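PDB 6LZJ: DNA mismatch repair protein MutL from Aquifex aeolicus VF5, which probably couples ATP binding and hydrolysis by its GHKL-type ATPase domain to the steps of DNA mismatch repair that follow mismatch recognition. Local coordinates for residues K102-F107 with G134-V139; E22-S27 with I47-N52; E38-G43 with F182-E187. All coordinates share one frame; numbering follows the deposited sequence.

Interaction 1: residues K102-F107 with G134-V139; sequences KLRSRF and GTEVEV. With ACP (phosphomethylphosphonic acid adenylate ester), chain C.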
loop_
_atom_site.group_PDB
_atom_site.type_symbol
_atom_site.label_atom_id
_atom_site.label_comp_id
_atom_site.label_asym_id
_atom_site.label_seq_id
_atom_site.Cartn_x
_atom_site.Cartn_y
_atom_site.Cartn_z
ATOM N N LYS A 102 -8.887 -16.471 -3.921
ATOM C CA LYS A 102 -8.351 -17.454 -2.995
ATOM C C LYS A 102 -7.701 -16.717 -1.840
ATOM O O LYS A 102 -7.061 -15.691 -2.037
ATOM C CB LYS A 102 -7.345 -18.366 -3.667
ATOM C CG LYS A 102 -7.946 -19.202 -4.755
ATOM C CD LYS A 102 -6.950 -20.188 -5.290
ATOM C CE LYS A 102 -7.620 -21.090 -6.315
ATOM N NZ LYS A 102 -6.631 -21.984 -6.980
ATOM N N LEU A 103 -7.905 -17.203 -0.632
ATOM C CA LEU A 103 -7.093 -16.757 0.493
ATOM C C LEU A 103 -6.518 -17.991 1.159
ATOM O O LEU A 103 -7.264 -18.914 1.485
ATOM C CB LEU A 103 -7.908 -15.943 1.490
ATOM C CG LEU A 103 -7.255 -15.538 2.810
ATOM C CD1 LEU A 103 -7.907 -14.210 3.284
ATOM C CD2 LEU A 103 -7.453 -16.574 3.883
ATOM N N ARG A 104 -5.211 -18.021 1.361
ATOM C CA ARG A 104 -4.605 -19.070 2.175
ATOM C C ARG A 104 -3.901 -18.417 3.354
ATOM O O ARG A 104 -3.377 -17.292 3.237
ATOM C CB ARG A 104 -3.653 -19.963 1.339
ATOM C CG ARG A 104 -2.434 -19.271 0.700
ATOM C CD ARG A 104 -1.682 -20.264 -0.162
ATOM N NE ARG A 104 -2.517 -20.578 -1.314
ATOM C CZ ARG A 104 -2.476 -19.907 -2.453
ATOM N NH1 ARG A 104 -1.653 -18.869 -2.574
ATOM N NH2 ARG A 104 -3.275 -20.254 -3.462
ATOM N N SER A 105 -3.951 -19.070 4.504
ATOM C CA SER A 105 -3.296 -18.510 5.679
ATOM C C SER A 105 -2.840 -19.599 6.627
ATOM O O SER A 105 -3.544 -20.588 6.849
ATOM C CB SER A 105 -4.221 -17.534 6.425
ATOM O OG SER A 105 -3.426 -16.866 7.403
ATOM N N ARG A 106 -1.661 -19.396 7.191
ATOM C CA ARG A 106 -1.147 -20.280 8.217
ATOM C C ARG A 106 -0.938 -19.449 9.472
ATOM O O ARG A 106 -0.176 -18.468 9.474
ATOM C CB ARG A 106 0.128 -20.978 7.786
ATOM C CG ARG A 106 0.667 -21.919 8.853
ATOM C CD ARG A 106 1.987 -22.465 8.376
ATOM N NE ARG A 106 2.795 -22.941 9.488
ATOM C CZ ARG A 106 4.017 -23.411 9.307
ATOM N NH1 ARG A 106 4.492 -23.441 8.069
ATOM N NH2 ARG A 106 4.752 -23.816 10.343
ATOM N N PHE A 107 -1.656 -19.830 10.518
ATOM C CA PHE A 107 -1.596 -19.146 11.792
ATOM C C PHE A 107 -0.257 -19.437 12.462
ATOM O O PHE A 107 0.280 -20.550 12.363
ATOM C CB PHE A 107 -2.785 -19.637 12.620
ATOM C CG PHE A 107 -3.090 -18.835 13.848
ATOM C CD1 PHE A 107 -3.334 -17.476 13.775
ATOM C CD2 PHE A 107 -3.234 -19.474 15.050
ATOM C CE1 PHE A 107 -3.653 -16.756 14.911
ATOM C CE2 PHE A 107 -3.555 -18.767 16.204
ATOM C CZ PHE A 107 -3.760 -17.406 16.124
ATOM N N GLY A 134 1.891 -16.999 7.600
ATOM C CA GLY A 134 1.506 -15.729 7.013
ATOM C C GLY A 134 0.237 -15.932 6.218
ATOM O O GLY A 134 -0.452 -16.943 6.354
ATOM N N THR A 135 -0.055 -14.987 5.326
ATOM C CA THR A 135 -1.301 -15.006 4.572
ATOM C C THR A 135 -0.990 -14.653 3.133
ATOM O O THR A 135 -0.140 -13.797 2.847
ATOM C CB THR A 135 -2.323 -13.999 5.147
ATOM O OG1 THR A 135 -2.608 -14.363 6.482
ATOM C CG2 THR A 135 -3.585 -13.981 4.372
ATOM N N GLU A 136 -1.677 -15.311 2.225
ATOM C CA GLU A 136 -1.501 -14.972 0.822
ATOM C C GLU A 136 -2.879 -14.918 0.180
ATOM O O GLU A 136 -3.652 -15.867 0.287
ATOM C CB GLU A 136 -0.608 -16.004 0.135
ATOM C CG GLU A 136 -0.385 -15.666 -1.349
ATOM C CD GLU A 136 0.720 -16.550 -1.914
ATOM O OE1 GLU A 136 1.682 -15.993 -2.454
ATOM O OE2 GLU A 136 0.641 -17.776 -1.687
ATOM N N VAL A 137 -3.207 -13.791 -0.447
ATOM C CA VAL A 137 -4.510 -13.609 -1.077
ATOM C C VAL A 137 -4.308 -13.415 -2.571
ATOM O O VAL A 137 -3.421 -12.656 -2.989
ATOM C CB VAL A 137 -5.237 -12.396 -0.464
ATOM C CG1 VAL A 137 -6.672 -12.317 -1.013
ATOM C CG2 VAL A 137 -5.200 -12.492 1.078
ATOM N N GLU A 138 -5.151 -14.091 -3.376
ATOM C CA GLU A 138 -5.071 -14.048 -4.832
ATOM C C GLU A 138 -6.433 -13.675 -5.375
ATOM O O GLU A 138 -7.440 -14.350 -5.097
ATOM C CB GLU A 138 -4.628 -15.401 -5.403
ATOM C CG GLU A 138 -3.234 -15.736 -4.944
ATOM C CD GLU A 138 -2.681 -17.016 -5.539
ATOM O OE1 GLU A 138 -3.271 -17.569 -6.498
ATOM O OE2 GLU A 138 -1.635 -17.441 -5.025
ATOM N N VAL A 139 -6.469 -12.577 -6.116
ATOM C CA VAL A 139 -7.714 -12.005 -6.611
ATOM C C VAL A 139 -7.602 -12.013 -8.131
ATOM O O VAL A 139 -6.768 -11.297 -8.691
ATOM C CB VAL A 139 -7.931 -10.582 -6.093
ATOM C CG1 VAL A 139 -9.221 -9.999 -6.652
ATOM C CG2 VAL A 139 -8.015 -10.590 -4.573
HETATM P PG ACP C . -11.603 -2.931 7.270
HETATM O O1G ACP C . -10.712 -3.625 6.303
HETATM O O2G ACP C . -13.031 -2.625 6.580
HETATM O O3G ACP C . -10.931 -1.604 7.918
HETATM P PB ACP C . -11.101 -5.571 8.490
HETATM O O1B ACP C . -9.660 -5.427 8.255
HETATM O O2B ACP C . -11.338 -6.141 9.979
HETATM C C3B ACP C . -11.961 -4.007 8.660
HETATM P PA ACP C . -11.293 -7.350 6.296
HETATM O O1A ACP C . -10.285 -6.444 5.610
HETATM O O2A ACP C . -12.441 -7.849 5.470
HETATM O O3A ACP C . -11.949 -6.518 7.525
HETATM O "O5'" ACP C . -10.491 -8.533 7.025
HETATM C "C5'" ACP C . -11.304 -9.293 7.916
HETATM C "C4'" ACP C . -10.425 -9.954 8.956
HETATM O "O4'" ACP C . -9.572 -10.902 8.310
HETATM C "C3'" ACP C . -9.472 -9.026 9.670
HETATM O "O3'" ACP C . -10.098 -8.398 10.800
HETATM C "C2'" ACP C . -8.377 -9.950 10.104
HETATM O "O2'" ACP C . -8.800 -10.595 11.333
HETATM C "C1'" ACP C . -8.383 -11.047 9.049
HETATM N N9 ACP C . -7.299 -10.829 8.063
HETATM C C8 ACP C . -7.498 -10.447 6.790
HETATM N N7 ACP C . -6.325 -10.375 6.139
HETATM C C5 ACP C . -5.377 -10.756 7.001
HETATM C C6 ACP C . -3.921 -10.943 6.943
HETATM N N6 ACP C . -3.235 -10.655 5.789
HETATM N N1 ACP C . -3.302 -11.355 8.050
HETATM C C2 ACP C . -3.975 -11.646 9.188
HETATM N N3 ACP C . -5.290 -11.494 9.341
HETATM C C4 ACP C . -6.032 -11.078 8.268
HETATM O O HOH W 1 -3.552 -20.362 -6.505
#

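Interaction 2: residues E22-S27 with I47-N52; sequences ELVENS and IRVKDN. With ACP (phosphomethylphosphonic acid adenylate ester), chain C.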
loop_
_atom_site.group_PDB
_atom_site.type_symbol
_atom_site.label_atom_id
_atom_site.label_comp_id
_atom_site.label_asym_id
_atom_site.label_seq_id
_atom_site.Cartn_x
_atom_site.Cartn_y
_atom_site.Cartn_z
ATOM N N GLU A 22 -6.586 -2.654 0.174
ATOM C CA GLU A 22 -7.241 -3.375 1.253
ATOM C C GLU A 22 -6.397 -4.539 1.702
ATOM O O GLU A 22 -6.258 -4.799 2.913
ATOM C CB GLU A 22 -8.621 -3.856 0.795
ATOM C CG GLU A 22 -9.676 -2.718 0.621
ATOM C CD GLU A 22 -9.935 -1.867 1.845
ATOM O OE1 GLU A 22 -9.739 -2.328 2.992
ATOM O OE2 GLU A 22 -10.339 -0.693 1.634
ATOM N N LEU A 23 -5.788 -5.234 0.745
ATOM C CA LEU A 23 -4.967 -6.357 1.162
ATOM C C LEU A 23 -3.726 -5.900 1.914
ATOM O O LEU A 23 -3.354 -6.509 2.920
ATOM C CB LEU A 23 -4.583 -7.163 -0.066
ATOM C CG LEU A 23 -5.839 -7.757 -0.698
ATOM C CD1 LEU A 23 -5.390 -8.618 -1.898
ATOM C CD2 LEU A 23 -6.662 -8.622 0.235
ATOM N N VAL A 24 -3.070 -4.825 1.459
ATOM C CA VAL A 24 -1.817 -4.446 2.099
ATOM C C VAL A 24 -2.126 -3.888 3.474
ATOM O O VAL A 24 -1.393 -4.129 4.434
ATOM C CB VAL A 24 -1.027 -3.433 1.248
ATOM C CG1 VAL A 24 0.152 -2.888 2.004
ATOM C CG2 VAL A 24 -0.519 -4.104 -0.070
ATOM N N GLU A 25 -3.243 -3.157 3.597
ATOM C CA GLU A 25 -3.650 -2.712 4.928
ATOM C C GLU A 25 -3.785 -3.896 5.886
ATOM O O GLU A 25 -3.286 -3.863 7.031
ATOM C CB GLU A 25 -4.967 -1.936 4.839
ATOM C CG GLU A 25 -5.440 -1.419 6.200
ATOM C CD GLU A 25 -6.685 -0.568 6.076
ATOM O OE1 GLU A 25 -7.802 -1.007 6.471
ATOM O OE2 GLU A 25 -6.533 0.541 5.547
ATOM N N ASN A 26 -4.502 -4.928 5.438
ATOM C CA ASN A 26 -4.687 -6.157 6.217
ATOM C C ASN A 26 -3.351 -6.787 6.610
ATOM O O ASN A 26 -3.165 -7.239 7.752
ATOM C CB ASN A 26 -5.520 -7.150 5.409
ATOM C CG ASN A 26 -6.993 -6.820 5.396
ATOM O OD1 ASN A 26 -7.772 -7.407 4.633
ATOM N ND2 ASN A 26 -7.399 -5.891 6.254
ATOM N N SER A 27 -2.396 -6.794 5.694
ATOM C CA SER A 27 -1.088 -7.324 6.042
ATOM C C SER A 27 -0.425 -6.498 7.117
ATOM O O SER A 27 0.130 -7.046 8.063
ATOM C CB SER A 27 -0.209 -7.378 4.801
ATOM O OG SER A 27 -0.870 -8.164 3.827
ATOM N N ILE A 47 -4.227 -10.125 -8.901
ATOM C CA ILE A 47 -3.632 -9.373 -7.814
ATOM C C ILE A 47 -3.291 -10.387 -6.743
ATOM O O ILE A 47 -4.191 -11.089 -6.265
ATOM C CB ILE A 47 -4.620 -8.336 -7.249
ATOM C CG1 ILE A 47 -5.101 -7.349 -8.339
ATOM C CG2 ILE A 47 -4.051 -7.627 -5.996
ATOM C CD1 ILE A 47 -6.464 -6.752 -7.951
ATOM N N ARG A 48 -2.017 -10.471 -6.363
ATOM C CA ARG A 48 -1.605 -11.331 -5.261
ATOM C C ARG A 48 -0.893 -10.509 -4.190
ATOM O O ARG A 48 0.026 -9.730 -4.501
ATOM C CB ARG A 48 -0.718 -12.487 -5.774
ATOM C CG ARG A 48 -0.302 -13.473 -4.698
ATOM C CD ARG A 48 0.561 -14.611 -5.240
ATOM N NE ARG A 48 1.680 -14.100 -6.036
ATOM C CZ ARG A 48 2.868 -13.787 -5.528
ATOM N NH1 ARG A 48 3.097 -13.947 -4.231
ATOM N NH2 ARG A 48 3.830 -13.315 -6.308
ATOM N N VAL A 49 -1.283 -10.706 -2.927
ATOM C CA VAL A 49 -0.589 -10.097 -1.802
ATOM C C VAL A 49 -0.217 -11.146 -0.767
ATOM O O VAL A 49 -1.087 -11.858 -0.237
ATOM C CB VAL A 49 -1.421 -8.984 -1.150
ATOM C CG1 VAL A 49 -0.703 -8.456 0.142
ATOM C CG2 VAL A 49 -1.628 -7.900 -2.157
ATOM N N LYS A 50 1.072 -11.199 -0.449
ATOM C CA LYS A 50 1.632 -12.206 0.440
ATOM C C LYS A 50 2.342 -11.514 1.566
ATOM O O LYS A 50 3.107 -10.558 1.362
ATOM C CB LYS A 50 2.612 -13.109 -0.287
ATOM C CG LYS A 50 3.326 -14.141 0.588
ATOM C CD LYS A 50 4.388 -14.755 -0.325
ATOM C CE LYS A 50 5.086 -16.023 0.238
ATOM N NZ LYS A 50 6.140 -15.617 1.197
ATOM N N ASP A 51 2.100 -12.011 2.755
ATOM C CA ASP A 51 2.734 -11.401 3.898
ATOM C C ASP A 51 3.217 -12.473 4.848
ATOM O O ASP A 51 2.819 -13.655 4.798
ATOM C CB ASP A 51 1.781 -10.377 4.616
ATOM C CG ASP A 51 0.608 -11.033 5.299
ATOM O OD1 ASP A 51 0.847 -11.884 6.183
ATOM O OD2 ASP A 51 -0.535 -10.689 4.970
ATOM N N ASN A 52 4.105 -12.033 5.737
ATOM C CA ASN A 52 4.646 -12.867 6.802
ATOM C C ASN A 52 4.069 -12.530 8.173
ATOM O O ASN A 52 4.779 -12.675 9.168
ATOM C CB ASN A 52 6.173 -12.839 6.807
ATOM C CG ASN A 52 6.713 -11.499 7.167
ATOM O OD1 ASN A 52 5.977 -10.522 7.194
ATOM N ND2 ASN A 52 8.008 -11.444 7.477
HETATM P PG ACP C . -11.603 -2.931 7.270
HETATM O O1G ACP C . -10.712 -3.625 6.303
HETATM O O2G ACP C . -13.031 -2.625 6.580
HETATM O O3G ACP C . -10.931 -1.604 7.918
HETATM P PB ACP C . -11.101 -5.571 8.490
HETATM O O1B ACP C . -9.660 -5.427 8.255
HETATM O O2B ACP C . -11.338 -6.141 9.979
HETATM C C3B ACP C . -11.961 -4.007 8.660
HETATM P PA ACP C . -11.293 -7.350 6.296
HETATM O O1A ACP C . -10.285 -6.444 5.610
HETATM O O2A ACP C . -12.441 -7.849 5.470
HETATM O O3A ACP C . -11.949 -6.518 7.525
HETATM O "O5'" ACP C . -10.491 -8.533 7.025
HETATM C "C5'" ACP C . -11.304 -9.293 7.916
HETATM C "C4'" ACP C . -10.425 -9.954 8.956
HETATM O "O4'" ACP C . -9.572 -10.902 8.310
HETATM C "C3'" ACP C . -9.472 -9.026 9.670
HETATM O "O3'" ACP C . -10.098 -8.398 10.800
HETATM C "C2'" ACP C . -8.377 -9.950 10.104
HETATM O "O2'" ACP C . -8.800 -10.595 11.333
HETATM C "C1'" ACP C . -8.383 -11.047 9.049
HETATM N N9 ACP C . -7.299 -10.829 8.063
HETATM C C8 ACP C . -7.498 -10.447 6.790
HETATM N N7 ACP C . -6.325 -10.375 6.139
HETATM C C5 ACP C . -5.377 -10.756 7.001
HETATM C C6 ACP C . -3.921 -10.943 6.943
HETATM N N6 ACP C . -3.235 -10.655 5.789
HETATM N N1 ACP C . -3.302 -11.355 8.050
HETATM C C2 ACP C . -3.975 -11.646 9.188
HETATM N N3 ACP C . -5.290 -11.494 9.341
HETATM C C4 ACP C . -6.032 -11.078 8.268
#

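Interaction 3: residues E38-G43 with F182-E187; sequences EIVKGG and FSEGRE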
loop_
_atom_site.group_PDB
_atom_site.type_symbol
_atom_site.label_atom_id
_atom_site.label_comp_id
_atom_site.label_asym_id
_atom_site.label_seq_id
_atom_site.Cartn_x
_atom_site.Cartn_y
_atom_site.Cartn_z
ATOM N N GLU A 38 2.016 -8.734 -6.213
ATOM C CA GLU A 38 2.220 -9.105 -7.611
ATOM C C GLU A 38 0.977 -8.725 -8.395
ATOM O O GLU A 38 -0.137 -9.009 -7.961
ATOM C CB GLU A 38 2.478 -10.601 -7.787
ATOM C CG GLU A 38 2.546 -10.900 -9.259
ATOM C CD GLU A 38 2.908 -12.341 -9.570
ATOM O OE1 GLU A 38 3.032 -13.156 -8.627
ATOM O OE2 GLU A 38 3.074 -12.635 -10.777
ATOM N N ILE A 39 1.141 -8.091 -9.562
ATOM C CA ILE A 39 -0.026 -7.778 -10.376
ATOM C C ILE A 39 0.265 -8.254 -11.782
ATOM O O ILE A 39 1.417 -8.205 -12.230
ATOM C CB ILE A 39 -0.434 -6.279 -10.374
ATOM C CG1 ILE A 39 0.698 -5.372 -10.815
ATOM C CG2 ILE A 39 -0.869 -5.885 -8.967
ATOM C CD1 ILE A 39 0.195 -3.916 -11.072
ATOM N N VAL A 40 -0.778 -8.758 -12.428
ATOM C CA VAL A 40 -0.736 -9.175 -13.817
ATOM C C VAL A 40 -1.844 -8.440 -14.559
ATOM O O VAL A 40 -2.987 -8.406 -14.099
ATOM C CB VAL A 40 -0.900 -10.702 -13.926
ATOM C CG1 VAL A 40 -0.785 -11.148 -15.386
ATOM C CG2 VAL A 40 0.205 -11.404 -13.136
ATOM N N LYS A 41 -1.516 -7.928 -15.747
ATOM C CA LYS A 41 -2.454 -7.143 -16.550
ATOM C C LYS A 41 -3.016 -5.994 -15.714
ATOM O O LYS A 41 -4.225 -5.760 -15.651
ATOM C CB LYS A 41 -3.566 -8.034 -17.127
ATOM C CG LYS A 41 -4.360 -7.400 -18.280
ATOM C CD LYS A 41 -5.517 -8.254 -18.825
ATOM C CE LYS A 41 -6.412 -7.405 -19.730
ATOM N NZ LYS A 41 -7.462 -8.169 -20.455
ATOM N N GLY A 42 -2.110 -5.302 -15.023
ATOM C CA GLY A 42 -2.415 -4.165 -14.180
ATOM C C GLY A 42 -3.220 -4.510 -12.949
ATOM O O GLY A 42 -3.744 -3.608 -12.281
ATOM N N GLY A 43 -3.305 -5.800 -12.613
ATOM C CA GLY A 43 -4.232 -6.248 -11.592
ATOM C C GLY A 43 -5.562 -6.695 -12.144
ATOM O O GLY A 43 -6.391 -7.209 -11.396
ATOM N N PHE A 182 5.939 -6.947 -7.984
ATOM C CA PHE A 182 6.132 -7.528 -9.310
ATOM C C PHE A 182 4.946 -7.132 -10.183
ATOM O O PHE A 182 3.794 -7.257 -9.759
ATOM C CB PHE A 182 6.245 -9.054 -9.246
ATOM C CG PHE A 182 7.387 -9.554 -8.419
ATOM C CD1 PHE A 182 7.249 -9.738 -7.049
ATOM C CD2 PHE A 182 8.597 -9.868 -9.008
ATOM C CE1 PHE A 182 8.316 -10.209 -6.293
ATOM C CE2 PHE A 182 9.654 -10.332 -8.253
ATOM C CZ PHE A 182 9.512 -10.503 -6.897
ATOM N N SER A 183 5.222 -6.657 -11.401
ATOM C CA SER A 183 4.182 -6.317 -12.367
ATOM C C SER A 183 4.555 -6.932 -13.705
ATOM O O SER A 183 5.650 -6.678 -14.223
ATOM C CB SER A 183 4.009 -4.801 -12.523
ATOM O OG SER A 183 4.165 -4.151 -11.286
ATOM N N GLU A 184 3.646 -7.736 -14.256
ATOM C CA GLU A 184 3.878 -8.470 -15.496
ATOM C C GLU A 184 5.200 -9.244 -15.451
ATOM O O GLU A 184 5.950 -9.297 -16.428
ATOM C CB GLU A 184 3.818 -7.531 -16.712
ATOM C CG GLU A 184 2.888 -6.340 -16.530
ATOM C CD GLU A 184 1.440 -6.736 -16.252
ATOM O OE1 GLU A 184 1.077 -7.913 -16.488
ATOM O OE2 GLU A 184 0.658 -5.870 -15.791
ATOM N N GLY A 185 5.478 -9.857 -14.304
ATOM C CA GLY A 185 6.642 -10.704 -14.132
ATOM C C GLY A 185 7.953 -9.991 -13.891
ATOM O O GLY A 185 8.985 -10.660 -13.753
ATOM N N ARG A 186 7.958 -8.666 -13.832
ATOM C CA ARG A 186 9.168 -7.903 -13.557
ATOM C C ARG A 186 9.143 -7.418 -12.114
ATOM O O ARG A 186 8.097 -7.003 -11.615
ATOM C CB ARG A 186 9.269 -6.701 -14.494
ATOM C CG ARG A 186 9.048 -7.037 -15.955
ATOM C CD ARG A 186 10.365 -7.314 -16.666
ATOM N NE ARG A 186 10.144 -8.053 -17.903
ATOM C CZ ARG A 186 9.618 -7.531 -19.007
ATOM N NH1 ARG A 186 9.249 -6.254 -19.042
ATOM N NH2 ARG A 186 9.456 -8.289 -20.081
ATOM N N GLU A 187 10.303 -7.394 -11.468
ATOM C CA GLU A 187 10.350 -6.837 -10.123
ATOM C C GLU A 187 10.516 -5.338 -10.295
ATOM O O GLU A 187 11.602 -4.842 -10.591
ATOM C CB GLU A 187 11.496 -7.456 -9.334
ATOM C CG GLU A 187 11.649 -6.938 -7.913
ATOM C CD GLU A 187 12.961 -7.360 -7.283
ATOM O OE1 GLU A 187 12.971 -8.382 -6.571
ATOM O OE2 GLU A 187 13.983 -6.670 -7.509
HETATM O O HOH W 2 3.542 -10.258 -12.396
#

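Interaction 1: residues K102-F107 with G134-V139
With chi1 at 62°, R104 starts its side chain between its own backbone N and carbonyl carbon; a bend at chi3 then swings the guanidinium across to E136 and E138 on the neighbouring strand. The two strands, 102-106 and 134-139, are antiparallel neighbours in the mixed sheet of the GHKL (gyrase, Hsp90, histidine kinase, MutL) ATPase fold, the one that backs the nucleotide pocket.

Three hydrogen-bonded pairs, K102 with E138, R104 with E136 and R106 with G134, fix the register. The bonds of the first two are nearly straight, and that from G134 N to R106 O is the longest, at 3.2 Å. Between them, L103 faces V137 and S105 faces T135 on the nucleotide side of the sheet. L103 CD1 lies 3.9 Å from V137 CG2, the two side chains crossing at a slant, while the hydroxyl of S105 gives a hydrogen bond to T135 OG1 (2.8 Å). T135 also lies against the ligand, its OG1 3.5 Å from N1 of the adenine of ACP, a non-hydrolysable ATP analogue.

The other face carries the charges. E136 runs alongside R104, both reaching out from the same face, its carboxylate almost perpendicular to the guanidinium. R104 NH1 meets OE2 of E138 from above the carboxylate plane. E115 of strand 113-119 takes R104 NH2, and R48 of strand 46-51 pairs with E136 OE1, so the network spans four adjacent strands. A water accepts a weak bond from R104 NH2 and donates one to E138 OE1. The single nitrogen R104 NH1 grips both acids. Its bond to E136 OE2 is 2.7 Å but bent, at 133°. The one to E138 OE2, 2.8 Å, is almost linear at 177° and lies in the guanidinium plane.

Interaction 2: residues E22-S27 with I47-N52
S27, on helix 16-29, meets D51 near the end of strand 46-51, where the helix packs on the sheet beside the adenine pocket of the GHKL ATPase domain. Starting at its CB, S27 already lies close to the aspartate: CB is 3.6 Å from D51 CB. One atom further, OG stands anti to the carbonyl carbon (chi1 -57°), which turns it to the strand. There it touches V49 CG1 at 3.7 Å and reaches D51 OD2 at 2.8 Å, a probable hydrogen bond, although the hydroxyl proton has a second acceptor nearby in L23 O, one helical turn back.

Toward the start of both segments the interface is apolar. L23 presses CB against V49 CG2 (3.7 Å), with CD1 close to the same methyl, and a looser contact to I47 extends the seam. The short helical and strand segments run almost parallel, 6° apart, with their axes 8.7 Å from each other. V37 of strand 34-40 and L92 of helix 91-96 close in around this apolar core.

D51 accepts from the adenine: ACP N6 donates to OD2 over 2.8 Å. The other oxygen, OD1, accepts from G53 N and, weakly, from T135 N. N26, one residue before S27, holds the alpha and beta phosphate groups: its ND2 donates to ACP O1A (3.0 Å) and more weakly to O1B. G53 N on OD1, and probably S27 OG on OD2, steady the buried carboxylate so that OD2 can accept from the 6-amino group, consistent with selection of adenine nucleotides.

Interaction 3: residues E38-G43 with F182-E187
K41 N and G42 N, at the turn that follows strand 34-40, are both gripped by the carboxylate of E184. OE1 takes K41 N at 2.7 Å and OE2 takes G42 N at 2.9 Å, each oxygen using its syn lone pair, so that one acid clasps two successive peptide N-H groups. A chi1 of -30°, away from the staggered values, and a fold at chi2 (-59°) bring the carboxylate of E184 round to a backbone that its CB points away from. OE1 also lies 3.9 Å from V40 CG1.

Next to this clasp, the ends of parallel strands 34-40 and 178-183 meet. I39 bridges them with its backbone: I39 N donates to F182 O (2.8 Å) and I39 O accepts from E184 N (3.0 Å). Among side chains, I39 CG1 rests on S183 OG at 3.7 Å, and on the other face E38 CG lies 4.1 Å from F182 CB.

Further out, a type I' turn from S183 to R186 joins strand 178-183 to strand 186-191 as a beta hairpin and presents E184 at its tip. A water donates to E38 OE2 and to I39 O and accepts from G185 N, tying the hairpin to the strand. R160 of helix 156-173 makes a salt bridge to E184 OE2, and R48 pairs with E38 OE1.

This is the seam at which the late hairpin extends the sheet of the ATPase domain. Because E184 is met by two N-H groups and an arginine, its carboxylate should be stabilised in the ionised form and its rotation fixed.

All three contacts reach the same eight-stranded mixed sheet. Interactions 1 and 2 lie about 9 Å apart between centres and touch through neighbouring strands 134-140 and 46-51, as in the probable backbone bond from V139 N to I47 O; both contact the nucleotide analogue. Interaction 3 sits about 15 Å from interaction 2 and 18 Å from interaction 1, and touches interaction 2 through a salt bridge between neighbouring strands 34-40 and 46-51. Along the chain, interaction 2 closes before interaction 1 opens, interaction 1 is nested within the loop closed by interaction 3, and the segments of interactions 2 and 3 alternate. One sheet thus joins the ATP pocket to the hairpin added later in the chain.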